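Local coordinates for protein NAD(P)-dependent oxidoreductase (Pseudomonas putida, PDB 7A3W) that probably catalyses NADPH-dependent reduction of imines, and acts in conjugate reduction and reductive amination, at residues S10-L16 / Y32-N38; K94-M99 / L120-I126; V242-V246 / M275-A279. One frame throughout, in Å; residues are numbered along the deposited sequence.

Contact 1: S10-L16 / Y32-N38. With NDP (NADPH dihydro-nicotinamide-adenine-dinucleotide phosphate), chain F.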
# COMPACT_ATOMS: atom_id res chain seq x y z
N SER B 10 -0.78 -38.71 -5.81
CA SER B 10 -2.07 -38.28 -5.21
C SER B 10 -1.81 -37.11 -4.27
O SER B 10 -0.77 -37.11 -3.57
CB SER B 10 -2.78 -39.41 -4.51
OG SER B 10 -4.00 -38.93 -3.90
N VAL B 11 -2.74 -36.15 -4.25
CA VAL B 11 -2.74 -35.04 -3.27
C VAL B 11 -4.11 -35.02 -2.62
O VAL B 11 -5.06 -35.24 -3.32
CB VAL B 11 -2.41 -33.70 -3.93
CG1 VAL B 11 -2.32 -32.60 -2.89
CG2 VAL B 11 -1.13 -33.81 -4.74
N SER B 12 -4.18 -34.72 -1.33
CA SER B 12 -5.46 -34.53 -0.62
C SER B 12 -5.60 -33.04 -0.25
O SER B 12 -4.58 -32.39 0.03
CB SER B 12 -5.57 -35.42 0.58
OG SER B 12 -5.60 -36.80 0.22
N VAL B 13 -6.81 -32.51 -0.37
CA VAL B 13 -7.17 -31.12 0.01
C VAL B 13 -8.32 -31.24 1.00
O VAL B 13 -9.33 -31.87 0.66
CB VAL B 13 -7.53 -30.26 -1.22
CG1 VAL B 13 -8.03 -28.87 -0.82
CG2 VAL B 13 -6.36 -30.17 -2.21
N LEU B 14 -8.15 -30.69 2.19
CA LEU B 14 -9.18 -30.68 3.25
C LEU B 14 -9.61 -29.22 3.43
O LEU B 14 -8.79 -28.39 3.78
CB LEU B 14 -8.61 -31.25 4.54
CG LEU B 14 -8.44 -32.77 4.60
CD1 LEU B 14 -7.36 -33.25 3.66
CD2 LEU B 14 -8.13 -33.20 6.04
N GLY B 15 -10.88 -28.93 3.15
CA GLY B 15 -11.46 -27.58 3.16
C GLY B 15 -11.69 -27.16 1.74
O GLY B 15 -10.70 -26.97 0.99
N LEU B 16 -12.96 -27.08 1.32
CA LEU B 16 -13.31 -26.72 -0.08
C LEU B 16 -14.12 -25.43 -0.07
O LEU B 16 -15.09 -25.33 -0.83
CB LEU B 16 -14.07 -27.86 -0.75
CG LEU B 16 -13.38 -29.22 -0.75
CD1 LEU B 16 -14.32 -30.28 -1.30
CD2 LEU B 16 -12.08 -29.16 -1.55
N TYR B 32 -3.01 -34.21 -11.50
CA TYR B 32 -2.80 -34.88 -10.20
C TYR B 32 -4.10 -35.60 -9.83
O TYR B 32 -5.18 -35.06 -10.11
CB TYR B 32 -2.37 -33.89 -9.11
CG TYR B 32 -0.99 -33.32 -9.34
CD1 TYR B 32 -0.77 -32.33 -10.27
CD2 TYR B 32 0.11 -33.85 -8.68
CE1 TYR B 32 0.51 -31.86 -10.52
CE2 TYR B 32 1.39 -33.38 -8.92
CZ TYR B 32 1.59 -32.37 -9.83
OH TYR B 32 2.85 -31.91 -10.09
N GLY B 33 -3.98 -36.78 -9.23
CA GLY B 33 -5.09 -37.44 -8.54
C GLY B 33 -5.41 -36.58 -7.33
O GLY B 33 -4.46 -36.12 -6.66
N VAL B 34 -6.67 -36.24 -7.12
CA VAL B 34 -6.99 -35.40 -5.93
C VAL B 34 -8.09 -36.10 -5.15
O VAL B 34 -9.12 -36.36 -5.73
CB VAL B 34 -7.40 -33.97 -6.29
CG1 VAL B 34 -7.71 -33.18 -5.03
CG2 VAL B 34 -6.35 -33.27 -7.11
N THR B 35 -7.86 -36.27 -3.85
CA THR B 35 -8.89 -36.68 -2.88
C THR B 35 -9.26 -35.44 -2.08
O THR B 35 -8.34 -34.81 -1.53
CB THR B 35 -8.42 -37.83 -2.00
OG1 THR B 35 -8.24 -38.98 -2.84
CG2 THR B 35 -9.40 -38.14 -0.89
N VAL B 36 -10.55 -35.13 -1.99
CA VAL B 36 -10.99 -33.92 -1.27
C VAL B 36 -11.80 -34.35 -0.07
O VAL B 36 -12.34 -35.46 -0.07
CB VAL B 36 -11.77 -32.96 -2.18
CG1 VAL B 36 -10.91 -32.48 -3.33
CG2 VAL B 36 -13.04 -33.63 -2.72
N TRP B 37 -11.85 -33.47 0.92
CA TRP B 37 -12.76 -33.64 2.07
C TRP B 37 -13.25 -32.26 2.45
O TRP B 37 -12.46 -31.30 2.39
CB TRP B 37 -12.08 -34.30 3.27
CG TRP B 37 -12.98 -34.34 4.46
CD1 TRP B 37 -13.95 -35.28 4.69
CD2 TRP B 37 -13.08 -33.39 5.54
NE1 TRP B 37 -14.61 -34.99 5.85
CE2 TRP B 37 -14.11 -33.84 6.38
CE3 TRP B 37 -12.40 -32.21 5.87
CZ2 TRP B 37 -14.46 -33.17 7.56
CZ3 TRP B 37 -12.76 -31.54 7.02
CH2 TRP B 37 -13.79 -32.01 7.85
N ASN B 38 -14.50 -32.16 2.88
CA ASN B 38 -15.05 -30.89 3.40
C ASN B 38 -16.07 -31.22 4.47
O ASN B 38 -16.73 -32.25 4.34
CB ASN B 38 -15.69 -30.04 2.30
CG ASN B 38 -15.96 -28.62 2.75
OD1 ASN B 38 -15.05 -27.91 3.15
ND2 ASN B 38 -17.21 -28.18 2.66
PA NDP F . -14.36 -20.06 3.28
O1A NDP F . -14.77 -20.01 1.84
O2A NDP F . -15.20 -19.44 4.37
O5B NDP F . -14.13 -21.60 3.63
C5B NDP F . -13.95 -22.02 4.99
C4B NDP F . -13.69 -23.50 4.96
O4B NDP F . -13.47 -23.98 6.32
C3B NDP F . -14.82 -24.36 4.39
O3B NDP F . -14.23 -25.50 3.80
C2B NDP F . -15.59 -24.70 5.65
O2B NDP F . -16.42 -25.87 5.62
C1B NDP F . -14.41 -25.00 6.57
N9A NDP F . -14.77 -25.00 7.97
C8A NDP F . -15.24 -23.98 8.75
N7A NDP F . -15.47 -24.35 9.99
C5A NDP F . -15.07 -25.67 10.03
C6A NDP F . -15.06 -26.63 11.06
N6A NDP F . -15.43 -26.39 12.32
N1A NDP F . -14.61 -27.87 10.75
C2A NDP F . -14.22 -28.13 9.49
N3A NDP F . -14.21 -27.32 8.44
C4A NDP F . -14.65 -26.09 8.79
O3 NDP F . -12.87 -19.54 3.51
PN NDP F . -11.70 -19.40 2.40
O1N NDP F . -11.90 -18.06 1.80
O2N NDP F . -11.71 -20.59 1.48
O5D NDP F . -10.42 -19.33 3.33
C5D NDP F . -9.78 -20.50 3.89
C4D NDP F . -8.49 -20.06 4.53
O4D NDP F . -7.58 -19.53 3.53
C3D NDP F . -8.61 -18.98 5.61
O3D NDP F . -7.82 -19.33 6.74
C2D NDP F . -8.16 -17.72 4.89
O2D NDP F . -7.68 -16.74 5.79
C1D NDP F . -7.12 -18.27 3.91
N1N NDP F . -6.98 -17.45 2.66
C2N NDP F . -8.03 -17.18 1.81
C3N NDP F . -7.91 -16.29 0.77
C7N NDP F . -9.03 -15.97 -0.16
O7N NDP F . -8.85 -15.07 -0.98
N7N NDP F . -10.16 -16.66 -0.15
C4N NDP F . -6.59 -15.67 0.50
C5N NDP F . -5.55 -16.04 1.42
C6N NDP F . -5.73 -16.96 2.35
P2B NDP F . -17.92 -25.67 5.04
O1X NDP F . -18.46 -24.46 5.80
O2X NDP F . -17.85 -25.56 3.54
O3X NDP F . -18.52 -26.97 5.51
O HOH W 1 -6.69 -39.31 -4.88
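The indole of Trp37 takes Leu14 at its edge, where CB of Leu14 lies 4.1 Å from CE3 of Trp37, close to the ring plane; atom C2A of the NADPH adenine approaches the same ring obliquely. The amide of Asn38 is gripped at both ends. Its OD1 accepts a hydrogen bond from N of Leu16 at 2.9 Å, nearly straight (171°) and arriving from above the carbonyl plane. The ribose O3B of NADPH donates to the same OD1 at 2.6 Å. ND2 of Asn38 donates to phosphate O2X at 2.8 Å and to the carbonyl of Ser40. CG anti to the backbone N (chi1 -167°) carries this amide toward Leu16 N and the cofactor. CD1 of Leu16 packs on CB of Val36 at 3.8 Å. Behind this end runs the parallel pairing of the Rossmann beta-alpha-beta unit, from Val11 N on Gly33 O to Gly15 N on Trp37 O (2.9 Å). At the far end a water bridges Thr35 OG1 and Ser10 OG, which also hydrogen-bonds to Ser65 OG. Replacing Asn38 by alanine removes the amide and is likely to leave Leu16 N, O3B and the phosphate without this partner. One neutral amide thus reads both ribose hydroxyl and phosphate, consistent with a preference for NADPH.

Contact 2: K94-M99 / L120-I126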
# COMPACT_ATOMS: atom_id res chain seq x y z
N LYS B 94 4.01 -38.98 5.19
CA LYS B 94 2.99 -38.01 4.74
C LYS B 94 3.39 -36.60 5.18
O LYS B 94 3.80 -36.42 6.35
CB LYS B 94 1.61 -38.32 5.31
CG LYS B 94 1.01 -39.67 4.95
CD LYS B 94 -0.40 -39.83 5.51
CE LYS B 94 -1.04 -41.17 5.27
NZ LYS B 94 -1.11 -41.52 3.83
N THR B 95 3.21 -35.63 4.30
CA THR B 95 3.50 -34.20 4.56
C THR B 95 2.17 -33.48 4.68
O THR B 95 1.38 -33.50 3.72
CB THR B 95 4.38 -33.58 3.48
OG1 THR B 95 5.62 -34.28 3.58
CG2 THR B 95 4.60 -32.10 3.65
N ILE B 96 1.92 -32.92 5.84
CA ILE B 96 0.79 -31.99 6.08
C ILE B 96 1.26 -30.57 5.80
O ILE B 96 2.22 -30.14 6.42
CB ILE B 96 0.29 -32.15 7.52
CG1 ILE B 96 -0.30 -33.54 7.74
CG2 ILE B 96 -0.69 -31.05 7.86
CD1 ILE B 96 -1.72 -33.66 7.30
N VAL B 97 0.57 -29.86 4.90
CA VAL B 97 0.82 -28.43 4.56
C VAL B 97 -0.43 -27.66 4.97
O VAL B 97 -1.45 -27.80 4.33
CB VAL B 97 1.13 -28.22 3.08
CG1 VAL B 97 1.47 -26.76 2.81
CG2 VAL B 97 2.29 -29.10 2.64
N ASN B 98 -0.30 -26.86 6.02
CA ASN B 98 -1.43 -26.12 6.60
C ASN B 98 -1.44 -24.69 6.04
O ASN B 98 -0.63 -23.86 6.51
CB ASN B 98 -1.27 -26.17 8.11
CG ASN B 98 -2.42 -25.53 8.84
OD1 ASN B 98 -3.34 -24.99 8.23
ND2 ASN B 98 -2.29 -25.54 10.17
N MET B 99 -2.33 -24.40 5.08
CA MET B 99 -2.49 -23.08 4.44
C MET B 99 -3.62 -22.26 5.06
O MET B 99 -4.00 -21.20 4.48
CB MET B 99 -2.75 -23.27 2.94
CG MET B 99 -1.56 -23.87 2.26
SD MET B 99 -1.91 -24.01 0.52
CE MET B 99 -0.40 -24.82 -0.03
N LEU B 120 5.00 -35.38 8.79
CA LEU B 120 5.92 -34.25 8.52
C LEU B 120 5.05 -33.01 8.34
O LEU B 120 3.99 -33.14 7.69
CB LEU B 120 6.68 -34.51 7.22
CG LEU B 120 7.94 -35.39 7.24
CD1 LEU B 120 8.08 -36.21 8.50
CD2 LEU B 120 7.96 -36.26 6.01
N TYR B 121 5.47 -31.86 8.86
CA TYR B 121 4.62 -30.65 8.93
C TYR B 121 5.31 -29.46 8.28
O TYR B 121 6.49 -29.12 8.59
CB TYR B 121 4.28 -30.31 10.38
CG TYR B 121 3.30 -29.18 10.49
CD1 TYR B 121 2.00 -29.30 10.04
CD2 TYR B 121 3.70 -27.94 10.96
CE1 TYR B 121 1.10 -28.24 10.11
CE2 TYR B 121 2.82 -26.87 11.03
CZ TYR B 121 1.52 -27.02 10.62
OH TYR B 121 0.67 -25.95 10.73
N VAL B 122 4.55 -28.80 7.40
CA VAL B 122 4.94 -27.52 6.76
C VAL B 122 3.78 -26.56 6.99
O VAL B 122 2.64 -26.90 6.66
CB VAL B 122 5.25 -27.73 5.27
CG1 VAL B 122 5.69 -26.44 4.61
CG2 VAL B 122 6.30 -28.81 5.10
N ASP B 123 4.08 -25.39 7.55
CA ASP B 123 3.08 -24.31 7.71
C ASP B 123 3.18 -23.39 6.50
O ASP B 123 4.27 -23.28 5.91
CB ASP B 123 3.27 -23.60 9.05
CG ASP B 123 1.97 -22.92 9.45
OD1 ASP B 123 1.01 -23.66 9.62
OD2 ASP B 123 1.94 -21.67 9.52
N ALA B 124 2.07 -22.79 6.06
CA ALA B 124 2.06 -22.07 4.78
C ALA B 124 1.07 -20.91 4.84
O ALA B 124 0.26 -20.81 5.80
CB ALA B 124 1.79 -23.01 3.63
N GLY B 125 1.25 -19.96 3.95
CA GLY B 125 0.41 -18.76 3.90
C GLY B 125 0.24 -18.35 2.46
O GLY B 125 1.27 -18.18 1.77
N ILE B 126 -1.01 -18.26 2.01
CA ILE B 126 -1.36 -17.97 0.60
C ILE B 126 -1.42 -16.46 0.41
O ILE B 126 -2.22 -15.78 1.10
CB ILE B 126 -2.66 -18.66 0.16
CG1 ILE B 126 -2.63 -20.17 0.42
CG2 ILE B 126 -2.92 -18.33 -1.30
CD1 ILE B 126 -3.96 -20.87 0.34
O HOH W 2 -3.23 -18.81 3.88
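Tyr121 and Asn98 both set CG anti to the backbone N (chi1 -174° and -176°), which brings phenol and amide together on one face of the sheet. They sit on the two parallel strands of a Rossmann-type beta-alpha-beta unit, joined by helix 104-116, whose Ile110 touches both side chains. ND2 of Asn98 donates to OH of Tyr121 at 3.0 Å, with the hydroxyl tilted somewhat from the amide plane and the two flat groups turned 67° apart. The hydroxyl in turn donates a weak bond to OD1 of Asp123; the three buried side chains thus form a polar relay that ends at a salt bridge from Asp123 to Lys75. Nearer the root of the same ring, CD1 of Tyr121 rests 3.9 Å from CG2 of Ile96. On the other face the contacts are mainly between methyl groups: CG1 of Val97 meets CB of Ala124 at 3.9 Å, and CG2 of Thr95 touches CG2 of Val122. Five backbone hydrogen bonds tie the strands, from Leu120 N on Lys94 O to Ala124 N on Asn98 O. Past them, Ile126, which belongs to the NADPH pocket, packs CD1 against CB of Met99 at 3.7 Å. A water donates to Met99 O (2.6 Å) while accepting from Ile126 N (3.0 Å).

Contact 3: V242-V246 / M275-A279. With NDP (NADPH dihydro-nicotinamide-adenine-dinucleotide phosphate), chain C.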
# COMPACT_ATOMS: atom_id res chain seq x y z
N VAL B 242 9.45 14.62 9.42
CA VAL B 242 8.16 14.23 10.06
C VAL B 242 7.26 15.48 10.19
O VAL B 242 6.06 15.38 9.90
CB VAL B 242 8.43 13.53 11.40
CG1 VAL B 242 7.17 13.37 12.21
CG2 VAL B 242 9.15 12.20 11.18
N ASP B 243 7.79 16.63 10.62
CA ASP B 243 6.93 17.81 10.91
C ASP B 243 6.21 18.26 9.63
O ASP B 243 5.04 18.61 9.67
CB ASP B 243 7.77 18.94 11.51
CG ASP B 243 8.19 18.71 12.95
OD1 ASP B 243 7.55 17.91 13.65
OD2 ASP B 243 9.17 19.33 13.35
N VAL B 244 6.88 18.21 8.48
CA VAL B 244 6.28 18.62 7.18
C VAL B 244 5.26 17.55 6.76
O VAL B 244 4.15 17.93 6.29
CB VAL B 244 7.38 18.91 6.15
CG1 VAL B 244 6.85 19.03 4.74
CG2 VAL B 244 8.15 20.18 6.55
N HIS B 245 5.54 16.26 6.96
CA HIS B 245 4.57 15.17 6.74
C HIS B 245 3.30 15.44 7.56
O HIS B 245 2.18 15.32 7.02
CB HIS B 245 5.13 13.80 7.12
CG HIS B 245 6.02 13.19 6.09
ND1 HIS B 245 7.37 13.43 6.04
CD2 HIS B 245 5.76 12.32 5.10
CE1 HIS B 245 7.91 12.76 5.02
NE2 HIS B 245 6.94 12.06 4.44
N VAL B 246 3.46 15.87 8.80
CA VAL B 246 2.27 16.08 9.67
C VAL B 246 1.47 17.26 9.10
O VAL B 246 0.22 17.15 8.98
CB VAL B 246 2.68 16.29 11.14
CG1 VAL B 246 1.52 16.80 11.97
CG2 VAL B 246 3.18 15.00 11.74
N MET B 275 3.58 10.18 17.55
CA MET B 275 4.52 9.34 18.34
C MET B 275 5.95 9.80 18.08
O MET B 275 6.69 10.01 19.04
CB MET B 275 4.46 7.87 17.95
CG MET B 275 3.51 7.03 18.74
SD MET B 275 3.43 5.37 18.01
CE MET B 275 1.71 5.07 18.39
N ALA B 276 6.34 9.94 16.81
CA ALA B 276 7.70 10.32 16.40
C ALA B 276 8.00 11.75 16.88
O ALA B 276 9.10 11.97 17.44
CB ALA B 276 7.87 10.15 14.91
N GLN B 277 7.07 12.68 16.70
CA GLN B 277 7.27 14.10 17.14
C GLN B 277 7.50 14.13 18.66
O GLN B 277 8.45 14.82 19.11
CB GLN B 277 6.07 14.97 16.77
CG GLN B 277 5.90 15.19 15.27
CD GLN B 277 4.72 16.09 15.00
OE1 GLN B 277 3.63 15.88 15.51
NE2 GLN B 277 4.93 17.11 14.19
N THR B 278 6.65 13.44 19.40
CA THR B 278 6.70 13.32 20.89
C THR B 278 8.08 12.83 21.31
O THR B 278 8.53 13.22 22.40
CB THR B 278 5.60 12.36 21.39
OG1 THR B 278 4.37 12.97 21.04
CG2 THR B 278 5.65 12.10 22.88
N ALA B 279 8.72 11.98 20.50
CA ALA B 279 10.02 11.36 20.81
C ALA B 279 11.16 12.25 20.28
O ALA B 279 12.30 11.79 20.29
CB ALA B 279 10.07 9.97 20.22
PA NDP C . 10.45 22.79 4.37
O1A NDP C . 11.80 22.23 4.05
O2A NDP C . 9.97 22.96 5.80
O5B NDP C . 10.42 24.23 3.70
C5B NDP C . 9.35 25.15 4.00
C4B NDP C . 9.58 26.42 3.22
O4B NDP C . 8.50 27.35 3.51
C3B NDP C . 10.88 27.17 3.55
O3B NDP C . 11.39 27.86 2.42
C2B NDP C . 10.38 28.18 4.57
O2B NDP C . 11.22 29.32 4.66
C1B NDP C . 9.06 28.56 3.91
N9A NDP C . 8.15 29.27 4.80
C8A NDP C . 7.56 28.87 5.97
N7A NDP C . 6.84 29.81 6.53
C5A NDP C . 6.94 30.88 5.66
C6A NDP C . 6.39 32.17 5.68
N6A NDP C . 5.60 32.63 6.64
N1A NDP C . 6.70 32.98 4.63
C2A NDP C . 7.49 32.53 3.65
N3A NDP C . 8.08 31.34 3.55
C4A NDP C . 7.75 30.56 4.59
O3 NDP C . 9.31 22.07 3.52
PN NDP C . 9.39 21.20 2.17
O1N NDP C . 10.30 21.82 1.18
O2N NDP C . 9.67 19.80 2.57
O5D NDP C . 7.88 21.25 1.69
C5D NDP C . 7.39 22.41 1.00
C4D NDP C . 6.02 22.12 0.47
O4D NDP C . 6.12 21.11 -0.57
C3D NDP C . 4.97 21.62 1.47
O3D NDP C . 3.71 22.18 1.15
C2D NDP C . 5.00 20.11 1.28
O2D NDP C . 3.80 19.42 1.69
C1D NDP C . 5.25 20.04 -0.23
N1N NDP C . 5.89 18.75 -0.60
C2N NDP C . 7.11 18.37 -0.11
C3N NDP C . 7.65 17.12 -0.39
C7N NDP C . 8.96 16.64 0.17
O7N NDP C . 9.27 15.46 -0.05
N7N NDP C . 9.74 17.45 0.91
C4N NDP C . 6.90 16.22 -1.31
C5N NDP C . 5.74 16.83 -1.94
C6N NDP C . 5.19 17.91 -1.44
P2B NDP C . 12.42 29.25 5.78
O1X NDP C . 12.77 30.69 6.10
O2X NDP C . 11.88 28.53 6.97
O3X NDP C . 13.53 28.51 5.05
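Two helices of the all-helical C-terminal domain meet here, the first turn of helix 242-258 against the last turn of helix 264-278, and Gln277 reaches across to touch Val242, Asp243 and Val246. Its amide supplies the one hydrogen bond between the segments: NE2 donates to OD1 of Asp243 at 2.8 Å, with an angle of 158° at the hydrogen. The carboxylate oxygen is met on its anti side, 24° out of the carboxylate plane, whereas the acceptor lies near the plane of the Gln277 amide; the two flat groups are turned 60° against each other. A chain extended beyond CG carries that amide across to the neighbouring helix. Along the way CG of Gln277 passes CG1 of Val242 at 3.8 Å, and farther out CG2 of Val246 comes in from the opposite direction to lie 3.7 Å from NE2 of Gln277. The two valines project one helical turn apart, linked by the backbone bond from Val246 N to Val242 O, and both contact the Gln277 side chain, Val242 at CG and Val246 at the amide. More loosely, CG1 of Val242 approaches CB of Ala276 at 4.3 Å, and Leu289 of helix 289-293 packs on both of these residues. In the C-terminal domain of this 6-phosphogluconate dehydrogenase-like fold, Val244 and His245, on the same turn as Asp243, reach the second subunit. Val244 points away from helix 264-278, and its CG2 stands 3.4 Å from O2A of an NADPH whose other partners include Asn38 and Thr101 of the second subunit. The neighbouring His245 bonds through NE2 to Tyr129 OH of that subunit, while its ND1 is bonded to the carbonyl of Ser241.

The three contacts follow one another along the chain without interleaving. Contacts 1 and 2 lie in the nucleotide-binding domain, their centres 14 Å apart and their nearest atoms about 7 Å apart. Each pairs the two strands of a beta-alpha-beta unit in the same sheet, and strand 67-70 lies between them, pairing with strand 10-14 of contact 1 and strand 95-98 of contact 2. Contact 3 belongs to the helical C-terminal domain on the opposite side of the chain's centre, 52 Å from contact 1 and 43 Å from contact 2 between centres. Through Val244 it borders the NADPH bound by the second subunit, so each NADPH site draws on both chains of the dimer.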